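Local coordinates for flagellar motor switch protein FliG (Helicobacter pylori 26695, PDB 5WUJ) that forms part of the switch complex proposed to sit at the base of the flagellar basal body, and is required for flagellum synthesis and motility, at residues V61-F66 with A83-T88; K4-E9 with K55-A60; I18-I21 with T27-E30; S11-I16 with I40-K45. All coordinates share one frame; numbering follows the deposited sequence.

Contact 1: residues V61-F66 with A83-T88; sequences VLEEFF and ARELLT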
loop_
_atom_site.group_PDB
_atom_site.type_symbol
_atom_site.label_atom_id
_atom_site.label_comp_id
_atom_site.label_asym_id
_atom_site.label_seq_id
_atom_site.Cartn_x
_atom_site.Cartn_y
_atom_site.Cartn_z
ATOM N N VAL B 61 -1.959 -4.677 -2.390
ATOM C CA VAL B 61 -2.515 -3.414 -1.899
ATOM C C VAL B 61 -1.400 -2.426 -1.577
ATOM O O VAL B 61 -1.473 -1.245 -1.945
ATOM C CB VAL B 61 -3.430 -3.656 -0.678
ATOM C CG1 VAL B 61 -3.807 -2.314 0.034
ATOM C CG2 VAL B 61 -4.705 -4.354 -1.111
ATOM N N LEU B 62 -0.351 -2.886 -0.885
ATOM C CA LEU B 62 0.768 -1.998 -0.580
ATOM C C LEU B 62 1.406 -1.456 -1.850
ATOM O O LEU B 62 1.768 -0.276 -1.924
ATOM C CB LEU B 62 1.820 -2.734 0.245
ATOM C CG LEU B 62 1.431 -3.086 1.657
ATOM C CD1 LEU B 62 2.663 -3.579 2.419
ATOM C CD2 LEU B 62 0.760 -1.890 2.335
ATOM N N GLU B 63 1.564 -2.310 -2.861
ATOM C CA GLU B 63 2.148 -1.844 -4.114
ATOM C C GLU B 63 1.280 -0.767 -4.745
ATOM O O GLU B 63 1.791 0.188 -5.347
ATOM C CB GLU B 63 2.326 -3.008 -5.086
ATOM C CG GLU B 63 3.497 -3.915 -4.773
ATOM C CD GLU B 63 3.896 -4.753 -5.976
ATOM O OE1 GLU B 63 3.134 -4.750 -6.976
ATOM O OE2 GLU B 63 4.969 -5.399 -5.927
ATOM N N GLU B 64 -0.038 -0.923 -4.638
ATOM C CA GLU B 64 -0.942 0.091 -5.166
ATOM C C GLU B 64 -0.744 1.417 -4.438
ATOM O O GLU B 64 -0.640 2.476 -5.069
ATOM C CB GLU B 64 -2.381 -0.407 -5.044
ATOM C CG GLU B 64 -3.434 0.483 -5.657
ATOM C CD GLU B 64 -4.816 -0.167 -5.628
ATOM O OE1 GLU B 64 -5.817 0.578 -5.575
ATOM O OE2 GLU B 64 -4.903 -1.418 -5.650
ATOM N N PHE B 65 -0.650 1.373 -3.109
ATOM C CA PHE B 65 -0.459 2.606 -2.349
ATOM C C PHE B 65 0.951 3.158 -2.505
ATOM O O PHE B 65 1.128 4.379 -2.503
ATOM C CB PHE B 65 -0.781 2.370 -0.886
ATOM C CG PHE B 65 -2.237 2.506 -0.594
ATOM C CD1 PHE B 65 -2.795 3.753 -0.395
ATOM C CD2 PHE B 65 -3.054 1.389 -0.549
ATOM C CE1 PHE B 65 -4.157 3.889 -0.143
ATOM C CE2 PHE B 65 -4.416 1.520 -0.286
ATOM C CZ PHE B 65 -4.963 2.765 -0.095
ATOM N N PHE B 66 1.955 2.280 -2.654
ATOM C CA PHE B 66 3.307 2.734 -2.974
ATOM C C PHE B 66 3.307 3.602 -4.229
ATOM O O PHE B 66 3.922 4.676 -4.255
ATOM C CB PHE B 66 4.236 1.524 -3.151
ATOM C CG PHE B 66 5.687 1.871 -3.175
ATOM C CD1 PHE B 66 6.294 2.448 -2.058
ATOM C CD2 PHE B 66 6.447 1.638 -4.304
ATOM C CE1 PHE B 66 7.650 2.772 -2.078
ATOM C CE2 PHE B 66 7.799 1.963 -4.340
ATOM C CZ PHE B 66 8.405 2.530 -3.223
ATOM N N ALA B 83 10.604 1.637 -9.871
ATOM C CA ALA B 83 10.918 1.254 -11.249
ATOM C C ALA B 83 10.723 -0.242 -11.468
ATOM O O ALA B 83 10.119 -0.665 -12.464
ATOM C CB ALA B 83 12.355 1.654 -11.584
ATOM N N ARG B 84 11.222 -1.054 -10.535
ATOM C CA ARG B 84 11.121 -2.506 -10.660
ATOM C C ARG B 84 9.666 -2.952 -10.763
ATOM O O ARG B 84 9.330 -3.817 -11.582
ATOM C CB ARG B 84 11.817 -3.154 -9.461
ATOM C CG ARG B 84 12.140 -4.629 -9.585
ATOM C CD ARG B 84 12.793 -5.129 -8.288
ATOM N NE ARG B 84 14.206 -4.754 -8.187
ATOM C CZ ARG B 84 14.726 -3.940 -7.260
ATOM N NH1 ARG B 84 13.958 -3.389 -6.322
ATOM N NH2 ARG B 84 16.033 -3.672 -7.270
ATOM N N GLU B 85 8.785 -2.368 -9.942
ATOM C CA GLU B 85 7.360 -2.691 -10.015
ATOM C C GLU B 85 6.745 -2.201 -11.318
ATOM O O GLU B 85 5.968 -2.923 -11.955
ATOM C CB GLU B 85 6.615 -2.074 -8.832
ATOM C CG GLU B 85 7.010 -2.647 -7.488
ATOM C CD GLU B 85 6.421 -1.863 -6.315
ATOM O OE1 GLU B 85 5.527 -1.018 -6.537
ATOM O OE2 GLU B 85 6.864 -2.089 -5.171
ATOM N N LEU B 86 7.078 -0.973 -11.721
ATOM C CA LEU B 86 6.556 -0.420 -12.968
ATOM C C LEU B 86 6.969 -1.266 -14.175
ATOM O O LEU B 86 6.133 -1.617 -15.020
ATOM C CB LEU B 86 7.053 1.011 -13.132
ATOM C CG LEU B 86 6.695 1.712 -14.442
ATOM C CD1 LEU B 86 5.182 1.878 -14.547
ATOM C CD2 LEU B 86 7.389 3.070 -14.531
ATOM N N LEU B 87 8.266 -1.571 -14.291
ATOM C CA LEU B 87 8.754 -2.299 -15.462
ATOM C C LEU B 87 8.220 -3.723 -15.492
ATOM O O LEU B 87 7.933 -4.261 -16.569
ATOM C CB LEU B 87 10.278 -2.298 -15.478
ATOM C CG LEU B 87 10.836 -0.890 -15.660
ATOM C CD1 LEU B 87 12.254 -0.765 -15.118
ATOM C CD2 LEU B 87 10.771 -0.471 -17.125
ATOM N N THR B 88 8.049 -4.336 -14.324
ATOM C CA THR B 88 7.453 -5.663 -14.278
ATOM C C THR B 88 6.005 -5.633 -14.757
ATOM O O THR B 88 5.557 -6.539 -15.467
ATOM C CB THR B 88 7.556 -6.214 -12.855
ATOM O OG1 THR B 88 8.941 -6.319 -12.499
ATOM C CG2 THR B 88 6.898 -7.574 -12.749
HETATM O O HOH W 1 3.493 0.241 -7.812
#
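E63 and E85 lay their carboxylates over one another between helix 55-71 and helix 79-91. The two planes are only 19° from parallel, and the group of E63 also covers the last methylene of E85, with E63 OE2 3.8 Å from E85 CG. Both side chains are extended beyond CG, which brings the two carboxylates together although the CA atoms of E63 and E85 are 7.9 Å apart. The oxygens E63 OE2 and E85 OE2 approach to 3.9 Å, and E81 brings a further carboxylate near E85. Such a cluster of acids would probably favour a raised pKa for at least one of them.

F66 borders the other flank of E85. Its CG stands anti to the backbone N (chi1 -167°), which swings the ring toward helix 79-91 and sets CD2 3.6 Å from E85 OE1. The ring and carboxylate planes are steeply inclined to each other, 58° apart. A water completes the join: it donates to the backbone oxygen of E63 at 3.0 Å from E63 O, and to the carboxylate at 2.7 Å from E85 OE1, giving the carboxylate of the buried E85 a polar partner.

L62, E63, R84 and E85 also pack against a chain of another protein, while F65, on helix 55-71, turns to I16 and L19 of helix 12-23. Two helices meeting through long acidic side chains and a bridging water, beside a bound partner chain, contribute to the surface that packs against that chain in this all-helical FliG N-terminal domain.

Contact 2: residues K4-E9 with K55-A60; sequences KAQLDE and KQIGAA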
loop_
_atom_site.group_PDB
_atom_site.type_symbol
_atom_site.label_atom_id
_atom_site.label_comp_id
_atom_site.label_asym_id
_atom_site.label_seq_id
_atom_site.Cartn_x
_atom_site.Cartn_y
_atom_site.Cartn_z
ATOM N N LYS B 4 -6.815 -12.669 -7.412
ATOM C CA LYS B 4 -6.932 -11.542 -8.299
ATOM C C LYS B 4 -8.370 -11.071 -8.310
ATOM O O LYS B 4 -8.641 -9.892 -8.163
ATOM C CB LYS B 4 -6.506 -11.932 -9.705
ATOM C CG LYS B 4 -6.202 -10.759 -10.612
ATOM C CD LYS B 4 -6.540 -9.443 -9.947
ATOM C CE LYS B 4 -6.277 -8.277 -10.880
ATOM N NZ LYS B 4 -4.823 -8.018 -11.041
ATOM N N ALA B 5 -9.293 -12.001 -8.500
ATOM C CA ALA B 5 -10.709 -11.646 -8.512
ATOM C C ALA B 5 -11.105 -10.968 -7.211
ATOM O O ALA B 5 -11.819 -9.958 -7.213
ATOM C CB ALA B 5 -11.569 -12.888 -8.748
ATOM N N GLN B 6 -10.646 -11.514 -6.085
ATOM C CA GLN B 6 -10.964 -10.909 -4.801
ATOM C C GLN B 6 -10.298 -9.540 -4.647
ATOM O O GLN B 6 -10.874 -8.641 -4.024
ATOM C CB GLN B 6 -10.560 -11.864 -3.681
ATOM C CG GLN B 6 -10.978 -11.414 -2.293
ATOM C CD GLN B 6 -10.124 -12.030 -1.200
ATOM O OE1 GLN B 6 -9.553 -13.113 -1.375
ATOM N NE2 GLN B 6 -10.015 -11.334 -0.066
ATOM N N LEU B 7 -9.120 -9.346 -5.249
ATOM C CA LEU B 7 -8.423 -8.065 -5.127
ATOM C C LEU B 7 -9.130 -6.959 -5.903
ATOM O O LEU B 7 -9.178 -5.810 -5.447
ATOM C CB LEU B 7 -6.978 -8.197 -5.605
ATOM C CG LEU B 7 -6.253 -6.897 -5.975
ATOM C CD1 LEU B 7 -5.970 -6.029 -4.740
ATOM C CD2 LEU B 7 -4.967 -7.201 -6.731
ATOM N N ASP B 8 -9.680 -7.277 -7.077
ATOM C CA ASP B 8 -10.308 -6.249 -7.898
ATOM C C ASP B 8 -11.696 -5.860 -7.416
ATOM O O ASP B 8 -12.254 -4.881 -7.920
ATOM C CB ASP B 8 -10.388 -6.705 -9.353
ATOM C CG ASP B 8 -9.035 -7.055 -9.918
ATOM O OD1 ASP B 8 -8.033 -6.433 -9.493
ATOM O OD2 ASP B 8 -8.974 -7.956 -10.779
ATOM N N GLU B 9 -12.265 -6.591 -6.462
ATOM C CA GLU B 9 -13.564 -6.242 -5.915
ATOM C C GLU B 9 -13.464 -5.652 -4.515
ATOM O O GLU B 9 -14.491 -5.391 -3.882
ATOM C CB GLU B 9 -14.480 -7.465 -5.923
ATOM C CG GLU B 9 -14.910 -7.891 -7.327
ATOM C CD GLU B 9 -15.748 -6.830 -8.032
ATOM O OE1 GLU B 9 -15.697 -6.760 -9.278
ATOM O OE2 GLU B 9 -16.457 -6.063 -7.341
ATOM N N LYS B 55 -1.565 -12.756 2.485
ATOM C CA LYS B 55 -0.474 -11.790 2.457
ATOM C C LYS B 55 -0.195 -11.298 1.041
ATOM O O LYS B 55 0.210 -10.143 0.868
ATOM C CB LYS B 55 0.797 -12.368 3.083
ATOM C CG LYS B 55 1.769 -11.262 3.509
ATOM C CD LYS B 55 3.178 -11.778 3.757
ATOM C CE LYS B 55 4.085 -10.656 4.265
ATOM N NZ LYS B 55 5.459 -11.127 4.620
ATOM N N GLN B 56 -0.409 -12.143 0.022
ATOM C CA GLN B 56 -0.176 -11.710 -1.358
ATOM C C GLN B 56 -1.155 -10.610 -1.773
ATOM O O GLN B 56 -0.781 -9.679 -2.495
ATOM C CB GLN B 56 -0.265 -12.898 -2.320
ATOM C CG GLN B 56 0.655 -14.079 -1.978
ATOM C CD GLN B 56 -0.071 -15.196 -1.241
ATOM O OE1 GLN B 56 -0.354 -15.090 -0.045
ATOM N NE2 GLN B 56 -0.375 -16.277 -1.953
ATOM N N ILE B 57 -2.408 -10.697 -1.328
ATOM C CA ILE B 57 -3.352 -9.620 -1.593
ATOM C C ILE B 57 -2.943 -8.361 -0.843
ATOM O O ILE B 57 -3.021 -7.247 -1.380
ATOM C CB ILE B 57 -4.777 -10.062 -1.227
ATOM C CG1 ILE B 57 -5.290 -11.090 -2.247
ATOM C CG2 ILE B 57 -5.707 -8.834 -1.090
ATOM C CD1 ILE B 57 -6.574 -11.775 -1.834
ATOM N N GLY B 58 -2.505 -8.508 0.409
ATOM C CA GLY B 58 -2.006 -7.347 1.133
ATOM C C GLY B 58 -0.834 -6.692 0.425
ATOM O O GLY B 58 -0.764 -5.463 0.318
ATOM N N ALA B 59 0.087 -7.513 -0.096
ATOM C CA ALA B 59 1.254 -6.997 -0.804
ATOM C C ALA B 59 0.845 -6.249 -2.060
ATOM O O ALA B 59 1.454 -5.232 -2.412
ATOM C CB ALA B 59 2.202 -8.149 -1.167
ATOM N N ALA B 60 -0.151 -6.768 -2.779
ATOM C CA ALA B 60 -0.673 -6.071 -3.948
ATOM C C ALA B 60 -1.304 -4.733 -3.559
ATOM O O ALA B 60 -1.199 -3.750 -4.305
ATOM C CB ALA B 60 -1.686 -6.962 -4.666
#
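I57 and Q6 meet where the short helix 2-8 lies against the first turns of helix 55-71. The terminal methyl of I57 sits over the face of the Q6 amide: I57 CD1 is 3.3 Å from Q6 OE1 and 3.6 Å from Q6 CD, with the nitrogen NE2 of Q6 a little farther off. The two side chains cross at about a right angle, and the CD1 methyl alone touches the amide, nearer its oxygen end, in van der Waals packing.

A turn along, the second pair is purely apolar. L7 CD2 rests on A60 CB at 3.9 Å, the branch reaching the methyl directly.

What positions these groups lies in the helices behind them. The CG of Q6 is anti to its own N (chi1 -174°), and the rest of the chain is extended, which carries the amide across to I57 from a starting point that does not face it directly. I57 has CG1 beside its backbone N and CD1 extended beyond it, toward helix 2-8; Q3, on the same short helix as Q6, also touches the I57 side chain. The backbones are closest at L7 and I57, whose CA atoms are 6.4 Å apart. On the neighbouring flank of helix 55-71, K55 makes a salt bridge with an acidic side chain of another protein's chain, and A59 packs on an aromatic residue there.

This is local helix-helix packing that sets the N-terminal helix of the chain, partly open to solvent, against the start of helix 55-71 in an all-helical fold.

Contact 3: residues I18-I21 with T27-E30; sequences ILLI and TTGE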
loop_
_atom_site.group_PDB
_atom_site.type_symbol
_atom_site.label_atom_id
_atom_site.label_comp_id
_atom_site.label_asym_id
_atom_site.label_seq_id
_atom_site.Cartn_x
_atom_site.Cartn_y
_atom_site.Cartn_z
ATOM N N ILE B 18 -6.860 -2.939 4.842
ATOM C CA ILE B 18 -5.797 -3.915 4.614
ATOM C C ILE B 18 -4.428 -3.247 4.731
ATOM O O ILE B 18 -3.498 -3.804 5.328
ATOM C CB ILE B 18 -5.991 -4.622 3.256
ATOM C CG1 ILE B 18 -7.043 -5.730 3.395
ATOM C CG2 ILE B 18 -4.692 -5.230 2.762
ATOM C CD1 ILE B 18 -7.794 -6.024 2.109
ATOM N N LEU B 19 -4.279 -2.038 4.185
ATOM C CA LEU B 19 -3.033 -1.306 4.416
ATOM C C LEU B 19 -2.802 -1.094 5.911
ATOM O O LEU B 19 -1.703 -1.349 6.420
ATOM C CB LEU B 19 -3.053 0.033 3.665
ATOM C CG LEU B 19 -1.838 0.967 3.753
ATOM C CD1 LEU B 19 -1.879 1.894 2.578
ATOM C CD2 LEU B 19 -1.821 1.798 5.032
ATOM N N LEU B 20 -3.841 -0.646 6.640
ATOM C CA LEU B 20 -3.657 -0.341 8.060
ATOM C C LEU B 20 -3.285 -1.583 8.862
ATOM O O LEU B 20 -2.385 -1.539 9.711
ATOM C CB LEU B 20 -4.911 0.312 8.629
ATOM C CG LEU B 20 -5.071 1.729 8.080
ATOM C CD1 LEU B 20 -6.428 2.317 8.452
ATOM C CD2 LEU B 20 -3.926 2.626 8.583
ATOM N N ILE B 21 -3.957 -2.700 8.602
ATOM C CA ILE B 21 -3.604 -3.955 9.258
ATOM C C ILE B 21 -2.110 -4.229 9.113
ATOM O O ILE B 21 -1.430 -4.601 10.074
ATOM C CB ILE B 21 -4.442 -5.115 8.678
ATOM C CG1 ILE B 21 -5.925 -5.006 9.059
ATOM C CG2 ILE B 21 -3.836 -6.462 9.059
ATOM C CD1 ILE B 21 -6.858 -5.915 8.219
ATOM N N THR B 27 0.757 2.610 14.362
ATOM C CA THR B 27 0.612 3.547 13.255
ATOM C C THR B 27 -0.846 3.711 12.864
ATOM O O THR B 27 -1.282 4.816 12.529
ATOM C CB THR B 27 1.439 3.060 12.071
ATOM O OG1 THR B 27 2.803 2.925 12.483
ATOM C CG2 THR B 27 1.342 4.018 10.900
ATOM N N THR B 28 -1.620 2.626 12.919
ATOM C CA THR B 28 -3.054 2.718 12.663
ATOM C C THR B 28 -3.732 3.659 13.652
ATOM O O THR B 28 -4.526 4.515 13.261
ATOM C CB THR B 28 -3.696 1.332 12.734
ATOM O OG1 THR B 28 -3.218 0.536 11.650
ATOM C CG2 THR B 28 -5.212 1.461 12.643
ATOM N N GLY B 29 -3.435 3.502 14.946
ATOM C CA GLY B 29 -3.980 4.432 15.925
ATOM C C GLY B 29 -3.682 5.878 15.584
ATOM O O GLY B 29 -4.501 6.759 15.843
ATOM N N GLU B 30 -2.520 6.147 14.971
ATOM C CA GLU B 30 -2.180 7.527 14.626
ATOM C C GLU B 30 -3.068 8.060 13.506
ATOM O O GLU B 30 -3.425 9.247 13.509
ATOM C CB GLU B 30 -0.708 7.640 14.229
ATOM C CG GLU B 30 0.233 6.930 15.179
ATOM C CD GLU B 30 1.379 7.798 15.635
ATOM O OE1 GLU B 30 2.328 7.251 16.237
ATOM O OE2 GLU B 30 1.329 9.024 15.391
#
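The helical turns around L20 and T28 approach closely, with 5.6 Å between the CA atoms of L20 and T28. Segment 18-21 belongs to helix 12-23 and segment 27-30 to helix 25-32, and the single residue G24 separates the two, so the chain changes course within a very short link. Inside 27-30 the backbone bond from E30 N to T27 O, 3.0 Å long, is weak.

At this short spacing the interface is one pair, L20 and T28. The hydroxyl of T28 lies against the base of the leucine: T28 OG1 is 3.5 Å from L20 CB and 3.8 Å from L20 CD2. The T28 methyl CG2 touches the same CB more lightly. OG1 stands beside the threonine's backbone N, anti to the carbonyl carbon (chi1 -67°), and this turns the oxygen toward helix 12-23. There it also comes 3.0 Å from the carbonyl oxygen L20 O, but at an angle too poor for a hydrogen bond. The bond of T28 OG1 is made instead with G24 O, the carbonyl of the linking residue, so this buried hydroxyl is satisfied one turn back along its own chain.

L20 passes obliquely over T28, and its branches go on to I43 of helix 37-50 and to an apolar side chain of another protein's chain. T27, next to T28, gives its hydroxyl a hydrogen bond with a basic side chain of that partner. These are two consecutive helices, joined by the single residue G24 and packed closely, with the partner chain alongside, in the all-helical N-terminal domain of FliG.

Contact 4: residues S11-I16 with I40-K45; sequences SMSEKI and ITEISK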
loop_
_atom_site.group_PDB
_atom_site.type_symbol
_atom_site.label_atom_id
_atom_site.label_comp_id
_atom_site.label_asym_id
_atom_site.label_seq_id
_atom_site.Cartn_x
_atom_site.Cartn_y
_atom_site.Cartn_z
ATOM N N SER B 11 -13.305 -2.722 -2.084
ATOM C CA SER B 11 -13.521 -1.291 -2.120
ATOM C C SER B 11 -12.252 -0.575 -1.675
ATOM O O SER B 11 -11.320 -1.170 -1.109
ATOM C CB SER B 11 -14.689 -0.902 -1.225
ATOM O OG SER B 11 -15.881 -1.461 -1.742
ATOM N N MET B 12 -12.218 0.728 -1.946
ATOM C CA MET B 12 -11.079 1.528 -1.517
ATOM C C MET B 12 -10.958 1.526 0.008
ATOM O O MET B 12 -9.851 1.500 0.561
ATOM C CB MET B 12 -11.217 2.944 -2.083
ATOM C CG MET B 12 -10.110 3.892 -1.676
ATOM S SD MET B 12 -8.458 3.251 -2.072
ATOM C CE MET B 12 -8.345 3.586 -3.822
ATOM N N SER B 13 -12.099 1.502 0.699
ATOM C CA SER B 13 -12.106 1.430 2.156
ATOM C C SER B 13 -11.551 0.098 2.652
ATOM O O SER B 13 -10.848 0.048 3.667
ATOM C CB SER B 13 -13.536 1.666 2.674
ATOM O OG SER B 13 -13.804 0.971 3.879
ATOM N N GLU B 14 -11.859 -0.994 1.951
ATOM C CA GLU B 14 -11.268 -2.295 2.278
ATOM C C GLU B 14 -9.766 -2.305 2.050
ATOM O O GLU B 14 -9.012 -2.859 2.862
ATOM C CB GLU B 14 -11.930 -3.391 1.450
ATOM C CG GLU B 14 -13.446 -3.364 1.606
ATOM C CD GLU B 14 -14.110 -4.537 0.963
ATOM O OE1 GLU B 14 -14.255 -4.537 -0.282
ATOM O OE2 GLU B 14 -14.495 -5.455 1.710
ATOM N N LYS B 15 -9.315 -1.713 0.942
ATOM C CA LYS B 15 -7.882 -1.603 0.687
ATOM C C LYS B 15 -7.196 -0.804 1.785
ATOM O O LYS B 15 -6.085 -1.143 2.210
ATOM C CB LYS B 15 -7.635 -0.944 -0.664
ATOM C CG LYS B 15 -8.233 -1.704 -1.856
ATOM C CD LYS B 15 -7.551 -1.269 -3.128
ATOM C CE LYS B 15 -8.158 -1.875 -4.358
ATOM N NZ LYS B 15 -8.409 -0.791 -5.342
ATOM N N ILE B 16 -7.852 0.251 2.272
ATOM C CA ILE B 16 -7.229 1.083 3.300
ATOM C C ILE B 16 -7.105 0.312 4.607
ATOM O O ILE B 16 -6.072 0.375 5.275
ATOM C CB ILE B 16 -8.021 2.391 3.471
ATOM C CG1 ILE B 16 -7.746 3.337 2.300
ATOM C CG2 ILE B 16 -7.704 3.046 4.806
ATOM C CD1 ILE B 16 -8.836 4.426 2.126
ATOM N N ILE B 40 -13.944 6.442 10.966
ATOM C CA ILE B 40 -13.346 5.458 11.871
ATOM C C ILE B 40 -14.226 4.224 11.965
ATOM O O ILE B 40 -13.730 3.091 12.004
ATOM C CB ILE B 40 -13.102 6.056 13.265
ATOM C CG1 ILE B 40 -12.040 7.158 13.221
ATOM C CG2 ILE B 40 -12.705 4.948 14.247
ATOM C CD1 ILE B 40 -12.013 7.988 14.509
ATOM N N THR B 41 -15.542 4.421 11.993
ATOM C CA THR B 41 -16.461 3.290 12.080
ATOM C C THR B 41 -16.300 2.353 10.892
ATOM O O THR B 41 -16.206 1.132 11.060
ATOM C CB THR B 41 -17.904 3.789 12.162
ATOM O OG1 THR B 41 -18.025 4.687 13.271
ATOM C CG2 THR B 41 -18.845 2.616 12.347
ATOM N N GLU B 42 -16.292 2.911 9.677
ATOM C CA GLU B 42 -16.175 2.083 8.480
ATOM C C GLU B 42 -14.825 1.374 8.429
ATOM O O GLU B 42 -14.759 0.177 8.130
ATOM C CB GLU B 42 -16.387 2.937 7.228
ATOM C CG GLU B 42 -16.382 2.143 5.925
ATOM C CD GLU B 42 -17.578 1.214 5.800
ATOM O OE1 GLU B 42 -17.464 0.200 5.078
ATOM O OE2 GLU B 42 -18.629 1.495 6.421
ATOM N N ILE B 43 -13.741 2.083 8.748
ATOM C CA ILE B 43 -12.419 1.483 8.615
ATOM C C ILE B 43 -12.192 0.436 9.701
ATOM O O ILE B 43 -11.700 -0.667 9.427
ATOM C CB ILE B 43 -11.345 2.588 8.620
ATOM C CG1 ILE B 43 -11.369 3.314 7.278
ATOM C CG2 ILE B 43 -9.961 2.000 8.865
ATOM C CD1 ILE B 43 -10.296 4.375 7.129
ATOM N N SER B 44 -12.576 0.755 10.945
ATOM C CA SER B 44 -12.507 -0.207 12.045
ATOM C C SER B 44 -13.265 -1.483 11.715
ATOM O O SER B 44 -12.811 -2.590 12.039
ATOM C CB SER B 44 -13.086 0.411 13.323
ATOM O OG SER B 44 -12.297 1.502 13.753
ATOM N N LYS B 45 -14.434 -1.340 11.092
ATOM C CA LYS B 45 -15.235 -2.504 10.738
ATOM C C LYS B 45 -14.484 -3.417 9.776
ATOM O O LYS B 45 -14.521 -4.644 9.920
ATOM C CB LYS B 45 -16.561 -2.050 10.133
ATOM C CG LYS B 45 -17.500 -3.170 9.746
ATOM C CD LYS B 45 -18.842 -2.611 9.280
ATOM C CE LYS B 45 -19.205 -3.117 7.892
ATOM N NZ LYS B 45 -18.810 -2.161 6.821
#
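E42 and I43 of helix 37-50 reach across to S13 and I16 of helix 12-23. Taken in order, I40 comes first and contributes its carbonyl: I40 O receives both S44 N and S44 OG, each at 2.8 Å, from opposite faces of its plane. T41 is likewise held locally, by a bond between its hydroxyl and I37 O.

E42 is the first to touch. CG lies anti to the backbone N (chi1 -176°), which sets E42 CG 3.5 Å from S13 OG; beyond it the bend at chi2 (67°) turns the carboxylate toward K45, one turn on, for a salt bridge with K45 NZ 3.2 Å from E42 OE1. NE2 of Q46 adds a weak hydrogen bond to the same OE1. The S13 hydroxyl is buried here and has no hydrogen-bonding partner in the model.

I43 follows with an apolar contact, its outstretched methyl CD1 meeting the branch methyl CG2 of I16 at 3.7 Å. The two isoleucines run obliquely to each other. S13 and I43 mark the nearest backbones, their CA atoms 6.5 Å apart.

Within 11-16, S11 N donates to E14 OE1 at 2.7 Å with an N-H...O angle of 166°, at the start of helix 12-23. That helix is packed between two others: helix 37-50 lies along S13 and I16, while M12, K15 and I16 touch F65 of helix 55-71.

Helices 12-23 and 55-71 tie the four sites together. Contacts 3 and 4 share helix 12-23, their centres about 10 Å apart, and join directly where L20 CD1 meets I43 CG2 at 3.6 Å. Contacts 1 and 2 share helix 55-71, with centres about 13 Å apart. Between the pairs run a salt bridge, K15 NZ to E64 OE1 at 2.9 Å, and packing of G58 CA on I18 CG2 at 3.8 Å. The centres of contacts 1 and 4 are about 22 Å apart, on opposite sides of the chain's centre. The four have no catalytic site among them; residues in all four lie within reach of another protein's chain, consistent with the known binding of FliF by this domain.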